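Local coordinates for protein serine protease inhibitor 4, isoform B (Drosophila melanogaster, PDB 4P0F) that probably inhibits serine and cysteine endopeptidases as a member of the serpin family, and is captured here in its cleaved form, at residues A[311-316]-A[335-340]. Sequence-based numbering, arbitrary orientation.
Sequences LKVSAI and TGMAVR
Ala338 O is gripped from the strand opposite by Ser314, whose backbone N donates over 2.9 Å while OG, at 3.3 Å, makes a weak and unsettled bond at best. The setting is the antiparallel hairpin of strands 311-324 and 328-341, the latter being the reactive-centre loop that in cleaved serpins inserts into the central sheet, here against strand 161-174 on its other edge. The pairing is a worked example of a beta bulge: it slips by one residue between Val313 and Ala315, with Ser314 the extra residue on strand 311-324, and Ala338 N then bonds to Ala315 O (2.9 Å). Ala315 N, just past the extra residue, is buried with no partner in the model, probably a consequence of the slip. Before the bulge the register is regular, Lys312 and Arg340 exchanging two nearly straight backbone bonds.

On the face they share with Ala315 and Ala338, the Lys312 and Arg340 side chains run side by side. With chi1 at 56°, Arg340 CG sits 3.5 Å from Lys312 O, and CD rests 3.8 Å from Ser314 CB. The two like charges have separate acids, Asp297 for Lys312 and Glu160 for Arg340. An alanine at Arg340 would probably leave Glu160 without its cationic mate and strip the aliphatic cover from Ser314 CB.

Val313, Ile316, Met337 and Val339 fill the other face, where Met337 reaches Cys44 and Ala48 of helix 38-49. Met337 CG lies 3.8 Å from Ile316 CG2, and beyond the bend at chi3 (35°) Met337 CE stops 3.9 Å from Val313 CG2.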
loop_
_atom_site.group_PDB
_atom_site.type_symbol
_atom_site.label_atom_id
_atom_site.label_comp_id
_atom_site.label_asym_id
_atom_site.label_seq_id
_atom_site.Cartn_x
_atom_site.Cartn_y
_atom_site.Cartn_z
ATOM N N LEU A 311 -21.501 -16.241 -0.250
ATOM C CA LEU A 311 -20.804 -15.132 0.400
ATOM C C LEU A 311 -20.536 -14.005 -0.579
ATOM O O LEU A 311 -20.489 -14.225 -1.790
ATOM C CB LEU A 311 -19.462 -15.594 0.989
ATOM C CG LEU A 311 -19.476 -16.827 1.901
ATOM C CD1 LEU A 311 -18.049 -17.185 2.308
ATOM C CD2 LEU A 311 -20.338 -16.589 3.122
ATOM N N LYS A 312 -20.342 -12.800 -0.047
ATOM C CA LYS A 312 -19.860 -11.676 -0.842
ATOM C C LYS A 312 -19.024 -10.729 0.023
ATOM O O LYS A 312 -19.045 -10.792 1.244
ATOM C CB LYS A 312 -21.024 -10.919 -1.484
ATOM C CG LYS A 312 -21.869 -10.133 -0.517
ATOM C CD LYS A 312 -23.042 -9.480 -1.225
ATOM C CE LYS A 312 -23.909 -8.701 -0.253
ATOM N NZ LYS A 312 -25.028 -8.017 -0.964
ATOM N N VAL A 313 -18.273 -9.850 -0.624
ATOM C CA VAL A 313 -17.468 -8.867 0.092
ATOM C C VAL A 313 -18.313 -7.644 0.433
ATOM O O VAL A 313 -18.943 -7.061 -0.450
ATOM C CB VAL A 313 -16.241 -8.456 -0.751
ATOM C CG1 VAL A 313 -15.470 -7.334 -0.087
ATOM C CG2 VAL A 313 -15.340 -9.658 -0.984
ATOM N N SER A 314 -18.330 -7.258 1.709
ATOM C CA SER A 314 -19.097 -6.091 2.152
ATOM C C SER A 314 -18.252 -4.834 2.319
ATOM O O SER A 314 -18.787 -3.729 2.323
ATOM C CB SER A 314 -19.793 -6.387 3.479
ATOM O OG SER A 314 -18.869 -6.934 4.401
ATOM N N ALA A 315 -16.946 -5.000 2.507
ATOM C CA ALA A 315 -16.063 -3.845 2.635
ATOM C C ALA A 315 -14.614 -4.212 2.385
ATOM O O ALA A 315 -14.174 -5.311 2.712
ATOM C CB ALA A 315 -16.208 -3.222 4.015
ATOM N N ILE A 316 -13.870 -3.275 1.791
ATOM C CA ILE A 316 -12.420 -3.364 1.724
ATOM C C ILE A 316 -11.893 -2.048 2.262
ATOM O O ILE A 316 -12.140 -1.009 1.664
ATOM C CB ILE A 316 -11.873 -3.576 0.294
ATOM C CG1 ILE A 316 -12.552 -4.765 -0.386
ATOM C CG2 ILE A 316 -10.354 -3.755 0.343
ATOM C CD1 ILE A 316 -12.082 -5.012 -1.826
ATOM N N THR A 335 -4.810 -3.558 5.272
ATOM C CA THR A 335 -5.982 -3.750 4.439
ATOM C C THR A 335 -6.858 -4.835 5.064
ATOM O O THR A 335 -6.366 -5.909 5.394
ATOM C CB THR A 335 -5.610 -4.165 3.003
ATOM O OG1 THR A 335 -4.630 -3.270 2.461
ATOM C CG2 THR A 335 -6.840 -4.160 2.107
ATOM N N GLY A 336 -8.135 -4.518 5.260
ATOM C CA GLY A 336 -9.092 -5.467 5.801
ATOM C C GLY A 336 -10.233 -5.665 4.824
ATOM O O GLY A 336 -10.838 -4.698 4.367
ATOM N N MET A 337 -10.521 -6.930 4.519
ATOM C CA MET A 337 -11.629 -7.289 3.633
ATOM C C MET A 337 -12.667 -8.056 4.415
ATOM O O MET A 337 -12.374 -9.142 4.904
ATOM C CB MET A 337 -11.158 -8.148 2.468
ATOM C CG MET A 337 -10.327 -7.420 1.411
ATOM S SD MET A 337 -10.003 -8.429 -0.062
ATOM C CE MET A 337 -11.560 -9.330 -0.143
ATOM N N ALA A 338 -13.864 -7.497 4.531
ATOM C CA ALA A 338 -14.954 -8.166 5.244
ATOM C C ALA A 338 -15.783 -8.979 4.272
ATOM O O ALA A 338 -16.220 -8.458 3.259
ATOM C CB ALA A 338 -15.817 -7.154 5.958
ATOM N N VAL A 339 -16.008 -10.250 4.609
ATOM C CA VAL A 339 -16.790 -11.171 3.785
ATOM C C VAL A 339 -17.996 -11.607 4.598
ATOM O O VAL A 339 -17.848 -12.025 5.746
ATOM C CB VAL A 339 -15.960 -12.391 3.355
ATOM C CG1 VAL A 339 -16.797 -13.378 2.547
ATOM C CG2 VAL A 339 -14.746 -11.947 2.539
ATOM N N ARG A 340 -19.181 -11.473 4.009
ATOM C CA ARG A 340 -20.436 -11.758 4.697
ATOM C C ARG A 340 -21.266 -12.770 3.932
ATOM O O ARG A 340 -21.082 -12.962 2.743
ATOM C CB ARG A 340 -21.249 -10.474 4.876
ATOM C CG ARG A 340 -21.528 -9.760 3.559
ATOM C CD ARG A 340 -22.684 -8.795 3.658
ATOM N NE ARG A 340 -23.930 -9.518 3.881
ATOM C CZ ARG A 340 -25.065 -8.962 4.281
ATOM N NH1 ARG A 340 -25.131 -7.658 4.511
ATOM N NH2 ARG A 340 -26.135 -9.724 4.463
#